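Local coordinates for DNA mimic protein DMP12 (PDB 3W1O), which acts as a DNA mimic that binds the dimeric histone-like protein HU and partially prevents HU from binding DNA, at residues 11-16 with 34-39; 6-11 with 27-32. All blocks are in the same frame, centred on the assembly; numbering follows the deposited sequence.

Contact 1: residues 11-16 with 34-39; sequences CLKDNV and SETVVE. With MG (magnesium ion), chain C.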
ATOM      1  N   CYS A  11      -0.304  -6.974  -0.291  1.00 19.57           N
ATOM      2  CA  CYS A  11       0.121  -8.135   0.502  1.00 20.47           C
ATOM      3  C   CYS A  11      -0.213  -9.353  -0.314  1.00 21.08           C
ATOM      4  O   CYS A  11      -0.902  -9.262  -1.337  1.00 20.57           O
ATOM      5  CB  CYS A  11      -0.533  -8.125   1.905  1.00 20.99           C
ATOM      6  SG  CYS A  11      -2.325  -8.320   1.844  1.00 22.18           S
ATOM      7  N   LEU A  12       0.369 -10.495   0.051  1.00 20.86           N
ATOM      8  CA  LEU A  12      -0.007 -11.739  -0.525  1.00 22.12           C
ATOM      9  C   LEU A  12      -1.424 -12.103  -0.104  1.00 23.53           C
ATOM     10  O   LEU A  12      -1.902 -11.716   0.990  1.00 22.66           O
ATOM     11  CB  LEU A  12       0.927 -12.831  -0.061  1.00 22.25           C
ATOM     12  CG  LEU A  12       2.373 -12.580  -0.456  1.00 22.72           C
ATOM     13  CD1 LEU A  12       3.308 -13.783  -0.142  1.00 22.41           C
ATOM     14  CD2 LEU A  12       2.430 -12.243  -1.924  1.00 26.85           C
ATOM     15  N   LYS A  13      -2.055 -12.880  -0.957  1.00 24.67           N
ATOM     16  CA  LYS A  13      -3.312 -13.521  -0.615  1.00 26.86           C
ATOM     17  C   LYS A  13      -3.173 -14.579   0.471  1.00 28.20           C
ATOM     18  O   LYS A  13      -2.116 -15.170   0.632  1.00 27.76           O
ATOM     19  CB  LYS A  13      -3.849 -14.219  -1.841  1.00 28.51           C
ATOM     20  CG  LYS A  13      -4.583 -13.282  -2.731  1.00 30.40           C
ATOM     21  CD  LYS A  13      -4.808 -13.968  -4.042  1.00 38.57           C
ATOM     22  CE  LYS A  13      -6.015 -13.443  -4.719  1.00 41.30           C
ATOM     23  NZ  LYS A  13      -6.329 -14.471  -5.763  1.00 42.76           N
ATOM     24  N   ASP A  14      -4.285 -14.819   1.149  1.00 29.53           N
ATOM     25  CA  ASP A  14      -4.440 -15.828   2.183  1.00 32.71           C
ATOM     26  C   ASP A  14      -3.709 -17.127   1.840  1.00 34.35           C
ATOM     27  O   ASP A  14      -2.895 -17.616   2.629  1.00 36.17           O
ATOM     28  CB  ASP A  14      -5.933 -16.078   2.434  1.00 33.32           C
ATOM     29  CG  ASP A  14      -6.183 -17.147   3.489  1.00 38.11           C
ATOM     30  OD1 ASP A  14      -5.276 -17.385   4.326  1.00 38.36           O
ATOM     31  OD2 ASP A  14      -7.293 -17.728   3.474  1.00 42.81           O
ATOM     32  N   ASN A  15      -3.925 -17.713   0.681  1.00 35.37           N
ATOM     33  CA  ASN A  15      -3.264 -19.034   0.623  1.00 38.08           C
ATOM     34  C   ASN A  15      -2.042 -19.094  -0.288  1.00 37.63           C
ATOM     35  O   ASN A  15      -1.780 -20.083  -0.948  1.00 38.76           O
ATOM     36  CB  ASN A  15      -4.267 -20.207   0.524  1.00 39.26           C
ATOM     37  CG  ASN A  15      -4.842 -20.633   1.933  1.00 42.29           C
ATOM     38  OD1 ASN A  15      -4.097 -20.854   2.903  1.00 46.16           O
ATOM     39  ND2 ASN A  15      -6.169 -20.772   2.018  1.00 45.33           N
ATOM     40  N   VAL A  16      -1.296 -17.993  -0.268  1.00 36.15           N
ATOM     41  CA  VAL A  16      -0.079 -17.806  -1.017  1.00 34.25           C
ATOM     42  C   VAL A  16       0.986 -17.518   0.040  1.00 33.81           C
ATOM     43  O   VAL A  16       0.879 -16.546   0.814  1.00 32.61           O
ATOM     44  CB  VAL A  16      -0.176 -16.573  -1.961  1.00 34.24           C
ATOM     45  CG1 VAL A  16       1.151 -16.318  -2.631  1.00 34.48           C
ATOM     46  CG2 VAL A  16      -1.268 -16.758  -3.019  1.00 35.20           C
ATOM     47  N   SER A  34      -5.706  -9.049  -8.061  1.00 23.51           N
ATOM     48  CA  SER A  34      -5.992  -9.304  -6.652  1.00 22.48           C
ATOM     49  C   SER A  34      -6.521  -8.087  -5.865  1.00 22.14           C
ATOM     50  O   SER A  34      -6.021  -6.966  -5.996  1.00 21.50           O
ATOM     51  CB  SER A  34      -4.772  -9.958  -5.959  1.00 21.54           C
ATOM     52  OG  SER A  34      -5.018 -10.087  -4.561  1.00 22.91           O
ATOM     53  N   GLU A  35      -7.509  -8.336  -4.997  1.00 21.48           N
ATOM     54  CA  GLU A  35      -7.987  -7.357  -4.048  1.00 21.12           C
ATOM     55  C   GLU A  35      -6.859  -6.954  -3.076  1.00 19.90           C
ATOM     56  O   GLU A  35      -6.951  -5.936  -2.389  1.00 19.27           O
ATOM     57  CB  GLU A  35      -9.185  -7.935  -3.233  1.00 21.85           C
ATOM     58  CG  GLU A  35      -8.793  -8.985  -2.185  1.00 23.71           C
ATOM     59  CD  GLU A  35     -10.008  -9.555  -1.490  1.00 30.87           C
ATOM     60  OE1 GLU A  35     -10.544  -8.846  -0.617  1.00 28.83           O
ATOM     61  OE2 GLU A  35     -10.395 -10.692  -1.809  1.00 29.32           O
ATOM     62  N   THR A  36      -5.787  -7.738  -3.051  1.00 18.52           N
ATOM     63  CA  THR A  36      -4.683  -7.484  -2.085  1.00 18.17           C
ATOM     64  C   THR A  36      -3.597  -6.625  -2.708  1.00 19.56           C
ATOM     65  O   THR A  36      -2.598  -6.344  -2.050  1.00 18.09           O
ATOM     66  CB  THR A  36      -4.016  -8.776  -1.571  1.00 17.38           C
ATOM     67  OG1 THR A  36      -3.344  -9.453  -2.659  1.00 18.00           O
ATOM     68  CG2 THR A  36      -5.097  -9.718  -0.905  1.00 19.01           C
ATOM     69  N   VAL A  37      -3.799  -6.215  -3.970  1.00 19.65           N
ATOM     70  CA  VAL A  37      -2.776  -5.477  -4.695  1.00 21.08           C
ATOM     71  C   VAL A  37      -3.384  -4.169  -5.132  1.00 22.08           C
ATOM     72  O   VAL A  37      -4.475  -4.153  -5.766  1.00 22.86           O
ATOM     73  CB  VAL A  37      -2.208  -6.218  -5.916  1.00 21.92           C
ATOM     74  CG1 VAL A  37      -1.290  -5.257  -6.732  1.00 24.22           C
ATOM     75  CG2 VAL A  37      -1.458  -7.470  -5.524  1.00 21.41           C
ATOM     76  N   VAL A  38      -2.730  -3.064  -4.796  1.00 20.70           N
ATOM     77  CA  VAL A  38      -3.152  -1.797  -5.371  1.00 21.28           C
ATOM     78  C   VAL A  38      -2.047  -1.350  -6.349  1.00 22.19           C
ATOM     79  O   VAL A  38      -0.915  -1.169  -5.951  1.00 20.04           O
ATOM     80  CB  VAL A  38      -3.354  -0.717  -4.308  1.00 22.31           C
ATOM     81  CG1 VAL A  38      -3.865   0.571  -4.960  1.00 21.78           C
ATOM     82  CG2 VAL A  38      -4.363  -1.191  -3.241  1.00 24.12           C
ATOM     83  N   GLU A  39      -2.404  -1.136  -7.612  1.00 20.47           N
ATOM     84  CA  GLU A  39      -1.485  -0.602  -8.597  1.00 21.23           C
ATOM     85  C   GLU A  39      -1.759   0.885  -8.695  1.00 22.01           C
ATOM     86  O   GLU A  39      -2.918   1.289  -8.834  1.00 23.93           O
ATOM     87  CB  GLU A  39      -1.809  -1.276  -9.944  1.00 22.90           C
ATOM     88  CG  GLU A  39      -0.989  -0.786 -11.095  1.00 26.59           C
ATOM     89  CD  GLU A  39      -1.455  -1.416 -12.394  1.00 29.62           C
ATOM     90  OE1 GLU A  39      -2.689  -1.571 -12.603  1.00 31.25           O
ATOM     91  OE2 GLU A  39      -0.564  -1.738 -13.188  1.00 30.26           O
TER
HETATM   92 MG    MG C 800      -4.369 -17.865   6.287  1.00 52.01          MG
HETATM   93  O   HOH W   1      -3.220 -15.937   5.815  1.00 47.25           O
HETATM   94  O   HOH W   2      -3.225 -18.015   8.203  1.00 39.86           O
HETATM   95  O   HOH W   3      -6.189 -18.704   7.141  1.00 55.86           O
HETATM   96  O   HOH W   4      -5.659 -16.181   7.139  1.00 37.78           O

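Contact 2: residues 6-11 with 27-32; sequences NLLIFC and WAYKNI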
ATOM      1  N   ASN A   6       4.430   0.349 -12.501  1.00 34.05           N
ATOM      2  CA  ASN A   6       3.651   1.155 -11.537  1.00 28.40           C
ATOM      3  C   ASN A   6       4.020   0.815 -10.094  1.00 25.27           C
ATOM      4  O   ASN A   6       4.449  -0.287  -9.812  1.00 25.28           O
ATOM      5  CB  ASN A   6       2.157   0.924 -11.735  1.00 27.80           C
ATOM      6  CG  ASN A   6       1.632   1.572 -12.989  1.00 30.62           C
ATOM      7  OD1 ASN A   6       1.898   2.737 -13.248  1.00 31.01           O
ATOM      8  ND2 ASN A   6       0.851   0.828 -13.748  1.00 31.24           N
ATOM      9  N   LEU A   7       3.812   1.769  -9.209  1.00 21.70           N
ATOM     10  CA  LEU A   7       3.932   1.602  -7.755  1.00 21.97           C
ATOM     11  C   LEU A   7       2.916   0.588  -7.284  1.00 19.96           C
ATOM     12  O   LEU A   7       1.765   0.651  -7.699  1.00 19.58           O
ATOM     13  CB  LEU A   7       3.663   2.949  -7.064  1.00 20.22           C
ATOM     14  CG  LEU A   7       3.357   2.984  -5.562  1.00 21.87           C
ATOM     15  CD1 LEU A   7       4.569   2.405  -4.790  1.00 23.04           C
ATOM     16  CD2 LEU A   7       3.102   4.443  -5.238  1.00 22.88           C
ATOM     17  N   LEU A   8       3.347  -0.343  -6.428  1.00 20.04           N
ATOM     18  CA  LEU A   8       2.388  -1.287  -5.851  1.00 18.94           C
ATOM     19  C   LEU A   8       2.343  -1.122  -4.359  1.00 19.04           C
ATOM     20  O   LEU A   8       3.368  -0.918  -3.707  1.00 18.34           O
ATOM     21  CB  LEU A   8       2.731  -2.733  -6.197  1.00 19.61           C
ATOM     22  CG  LEU A   8       2.821  -3.128  -7.687  1.00 21.67           C
ATOM     23  CD1 LEU A   8       3.086  -4.630  -7.764  1.00 25.99           C
ATOM     24  CD2 LEU A   8       1.558  -2.745  -8.476  1.00 22.72           C
ATOM     25  N   ILE A   9       1.142  -1.225  -3.809  1.00 18.38           N
ATOM     26  CA  ILE A   9       1.011  -1.408  -2.352  1.00 16.99           C
ATOM     27  C   ILE A   9       0.253  -2.710  -2.251  1.00 17.81           C
ATOM     28  O   ILE A   9      -0.834  -2.820  -2.831  1.00 18.45           O
ATOM     29  CB  ILE A   9       0.203  -0.275  -1.751  1.00 15.83           C
ATOM     30  CG1 ILE A   9       0.998   1.048  -1.911  1.00 16.30           C
ATOM     31  CG2 ILE A   9      -0.199  -0.616  -0.276  1.00 17.05           C
ATOM     32  CD1 ILE A   9       0.310   2.312  -1.362  1.00 18.06           C
ATOM     33  N   PHE A  10       0.810  -3.717  -1.593  1.00 15.95           N
ATOM     34  CA  PHE A  10       0.127  -4.990  -1.603  1.00 17.53           C
ATOM     35  C   PHE A  10       0.482  -5.895  -0.423  1.00 17.91           C
ATOM     36  O   PHE A  10       1.477  -5.616   0.306  1.00 19.24           O
ATOM     37  CB  PHE A  10       0.434  -5.743  -2.923  1.00 16.52           C
ATOM     38  CG  PHE A  10       1.821  -6.368  -2.979  1.00 18.82           C
ATOM     39  CD1 PHE A  10       2.024  -7.707  -2.618  1.00 18.16           C
ATOM     40  CD2 PHE A  10       2.918  -5.599  -3.362  1.00 20.23           C
ATOM     41  CE1 PHE A  10       3.355  -8.271  -2.616  1.00 18.86           C
ATOM     42  CE2 PHE A  10       4.211  -6.158  -3.378  1.00 21.02           C
ATOM     43  CZ  PHE A  10       4.406  -7.509  -3.013  1.00 20.27           C
ATOM     44  N   CYS A  11      -0.304  -6.974  -0.291  1.00 19.57           N
ATOM     45  CA  CYS A  11       0.121  -8.135   0.502  1.00 20.47           C
ATOM     46  C   CYS A  11      -0.213  -9.353  -0.314  1.00 21.08           C
ATOM     47  O   CYS A  11      -0.902  -9.262  -1.337  1.00 20.57           O
ATOM     48  CB  CYS A  11      -0.533  -8.125   1.905  1.00 20.99           C
ATOM     49  SG  CYS A  11      -2.325  -8.320   1.844  1.00 22.18           S
ATOM     50  N   TRP A  27       5.043 -11.982  -8.050  1.00 24.53           N
ATOM     51  CA  TRP A  27       3.668 -12.397  -7.793  1.00 23.27           C
ATOM     52  C   TRP A  27       2.731 -11.186  -7.869  1.00 23.15           C
ATOM     53  O   TRP A  27       1.689 -11.267  -8.540  1.00 23.36           O
ATOM     54  CB  TRP A  27       3.524 -13.100  -6.445  1.00 24.07           C
ATOM     55  CG  TRP A  27       2.129 -13.539  -6.153  1.00 23.31           C
ATOM     56  CD1 TRP A  27       1.583 -14.758  -6.429  1.00 22.77           C
ATOM     57  CD2 TRP A  27       1.100 -12.764  -5.496  1.00 20.62           C
ATOM     58  NE1 TRP A  27       0.288 -14.792  -5.988  1.00 22.48           N
ATOM     59  CE2 TRP A  27      -0.044 -13.582  -5.427  1.00 22.22           C
ATOM     60  CE3 TRP A  27       1.048 -11.450  -4.963  1.00 23.39           C
ATOM     61  CZ2 TRP A  27      -1.273 -13.148  -4.845  1.00 21.31           C
ATOM     62  CZ3 TRP A  27      -0.155 -11.008  -4.375  1.00 23.35           C
ATOM     63  CH2 TRP A  27      -1.304 -11.850  -4.336  1.00 24.83           C
ATOM     64  N   ALA A  28       3.099 -10.070  -7.230  1.00 21.17           N
ATOM     65  CA  ALA A  28       2.196  -8.912  -7.184  1.00 21.38           C
ATOM     66  C   ALA A  28       1.945  -8.383  -8.609  1.00 22.02           C
ATOM     67  O   ALA A  28       0.796  -8.139  -8.978  1.00 21.19           O
ATOM     68  CB  ALA A  28       2.799  -7.840  -6.303  1.00 20.83           C
ATOM     69  N   TYR A  29       3.025  -8.226  -9.387  1.00 22.69           N
ATOM     70  CA  TYR A  29       2.882  -7.697 -10.764  1.00 24.59           C
ATOM     71  C   TYR A  29       2.095  -8.636 -11.641  1.00 26.05           C
ATOM     72  O   TYR A  29       1.436  -8.179 -12.586  1.00 26.72           O
ATOM     73  CB  TYR A  29       4.246  -7.389 -11.397  1.00 24.18           C
ATOM     74  CG  TYR A  29       4.770  -6.042 -10.951  1.00 25.64           C
ATOM     75  CD1 TYR A  29       4.095  -4.856 -11.284  1.00 24.57           C
ATOM     76  CD2 TYR A  29       5.922  -5.949 -10.173  1.00 24.72           C
ATOM     77  CE1 TYR A  29       4.573  -3.601 -10.849  1.00 27.84           C
ATOM     78  CE2 TYR A  29       6.403  -4.712  -9.745  1.00 25.65           C
ATOM     79  CZ  TYR A  29       5.743  -3.549 -10.079  1.00 26.37           C
ATOM     80  OH  TYR A  29       6.234  -2.331  -9.619  1.00 28.26           O
ATOM     81  N   LYS A  30       2.161  -9.934 -11.324  1.00 24.76           N
ATOM     82  CA  LYS A  30       1.338 -10.961 -12.000  1.00 26.99           C
ATOM     83  C   LYS A  30      -0.087 -11.118 -11.476  1.00 25.53           C
ATOM     84  O   LYS A  30      -0.883 -11.847 -12.083  1.00 25.29           O
ATOM     85  CB  LYS A  30       2.008 -12.340 -11.896  1.00 26.72           C
ATOM     86  CG  LYS A  30       3.230 -12.465 -12.812  1.00 33.15           C
ATOM     87  CD  LYS A  30       4.152 -13.582 -12.313  1.00 38.75           C
ATOM     88  CE  LYS A  30       3.797 -14.907 -12.952  1.00 43.63           C
ATOM     89  NZ  LYS A  30       4.988 -15.814 -12.844  1.00 49.22           N
ATOM     90  N   ASN A  31      -0.402 -10.483 -10.350  1.00 22.12           N
ATOM     91  CA  ASN A  31      -1.733 -10.619  -9.732  1.00 22.09           C
ATOM     92  C   ASN A  31      -2.353  -9.276  -9.443  1.00 21.77           C
ATOM     93  O   ASN A  31      -2.931  -9.031  -8.363  1.00 21.79           O
ATOM     94  CB  ASN A  31      -1.606 -11.446  -8.455  1.00 20.81           C
ATOM     95  CG  ASN A  31      -1.408 -12.909  -8.771  1.00 24.89           C
ATOM     96  OD1 ASN A  31      -2.388 -13.598  -9.053  1.00 26.80           O
ATOM     97  ND2 ASN A  31      -0.138 -13.376  -8.819  1.00 22.44           N
ATOM     98  N   ILE A  32      -2.197  -8.383 -10.405  1.00 22.60           N
ATOM     99  CA  ILE A  32      -2.819  -7.064 -10.277  1.00 24.31           C
ATOM    100  C   ILE A  32      -4.338  -7.205 -10.161  1.00 24.00           C
ATOM    101  O   ILE A  32      -4.992  -6.290  -9.670  1.00 25.58           O
ATOM    102  CB  ILE A  32      -2.465  -6.110 -11.438  1.00 25.11           C
ATOM    103  CG1 ILE A  32      -0.952  -5.880 -11.501  1.00 29.71           C
ATOM    104  CG2 ILE A  32      -3.260  -4.790 -11.314  1.00 26.66           C
ATOM    105  CD1 ILE A  32      -0.420  -5.076 -10.418  1.00 31.46           C
TER

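Contact 1: residues 11-16 with 34-39
Thr36 makes the tight half of this contact almost by itself. Its backbone and side chain both grip Cys11, whose CA atom is the nearest to its own across the two segments. The amide of Cys11 gives a hydrogen bond to the Thr36 carbonyl, with N and O 3.0 Å apart, fairly straight at 155° and lying in the carbonyl plane. The return bond runs from Thr36 OG1 to Cys11 O at 2.8 Å, the hydroxyl arriving from above that carbonyl's plane. It gets there because OG1 sits between the backbone N and the carbonyl carbon, the crowded position (chi1 65°). OG1 is also an acceptor: Ser34 OG donates to it at 2.6 Å, so a short relay of hydroxyls ends on the Cys11 carbonyl. Cys11 SG closes the packing against Thr36, 3.8 Å from Thr36 CB, and Tyr107 of helix 96-111 covers both residues.

Outward, the contact loosens. Lys13 lays its extended chain across Thr36 at about a right angle, and its CE passes 3.5 Å from Ser34 OG. Lys13 NZ stops 6.8 Å from Glu35 OE2, too far for a salt bridge, though the opposite charges probably attract weakly; Glu35 OE1 is hydrogen-bonded to His103. The carboxylate of Asp14 leads away from residues 34-39; CG is anti to the backbone N, and OD1 binds a magnesium ion at 2.2 Å, with four waters also bound to the metal.

Residues 34-37 form a type I turn, closed by the Val37 amide on the Ser34 carbonyl, and 13-16 form another. The Cys11-Thr36 pair thus carries the antiparallel pairing of strands 7-10 and 37-40 to the end of their ladder, where 37-40 begins out of the 34-37 turn and 7-10 runs out into the loop toward helix 21-30.

Contact 2: residues 6-11 with 27-32
Ala28 CB stands almost exactly over the middle of the Phe10 ring, 3.5 Å from the centroid and only 3° off the normal. All six ring carbons are therefore nearly equidistant from this one methyl, a CH-pi contact between the two residues whose CA atoms are nearest across the segments. The crowded position of Phe10 CG, between the backbone N and the carbonyl carbon (chi1 76°), swings the ring toward the helix.

Two residues earlier on the strand, Leu8 repeats the theme with the roles exchanged: here the strand supplies the methyl and the helix the ring. Leu8 CD1 lies over the face of Tyr29, 3.5 Å from its centroid and 8° off the normal, and the same methyl touches Ala28 CB at 3.5 Å. The other branch, CD2, meets Ile32 CD1 at 3.6 Å, the two side chains crossing at about a right angle.

Phe10 and Leu8 both face the helix while Ile9, between them, packs on Ile101 of helix 96-111. This is the usual alternation of a strand in a sheet covered by helices on both faces, with 21-30 on one face and 96-111 on the other.

Trp27 adds a looser flank, its CZ3 coming 3.6 Å from Cys11 O. Over one face of the indole lies Asn31 ND2, which donates to Trp27 O at 2.8 Å, a bond from the first residue past the helix back to its last turn that fixes the amide against the ring.

At the far end Tyr29 finishes in a polar tip: Tyr29 OH donates to Asn6 O at 2.7 Å, in the plane of both the carbonyl and the phenol ring. The Asn6 side chain turns to a different partner, its ND2 bonding Glu39 of strand 37-40, and the Tyr29 ring stacks with His5.

Contacts 1 and 2 have centres about 8 Å apart, on the same side of the chain's centre, and share Cys11. Along the chain their segments alternate: 6-11 runs into 11-16, then come 27-32 and 34-39, so strand 7-10, helix 21-30 and strand 37-40 are used in order. The two strands are antiparallel neighbours in the four-stranded sheet, joined where Val38 and Ile9 bond through their backbones, while the helix covers one face. Contact 1 fixes the pairing at one end of the strands and contact 2 seats the connecting helix. Together they hold strand, helix and strand as one layered unit. The whole monomer resembles the straight portion of bent HU-bound DNA in shape and electrostatic surface.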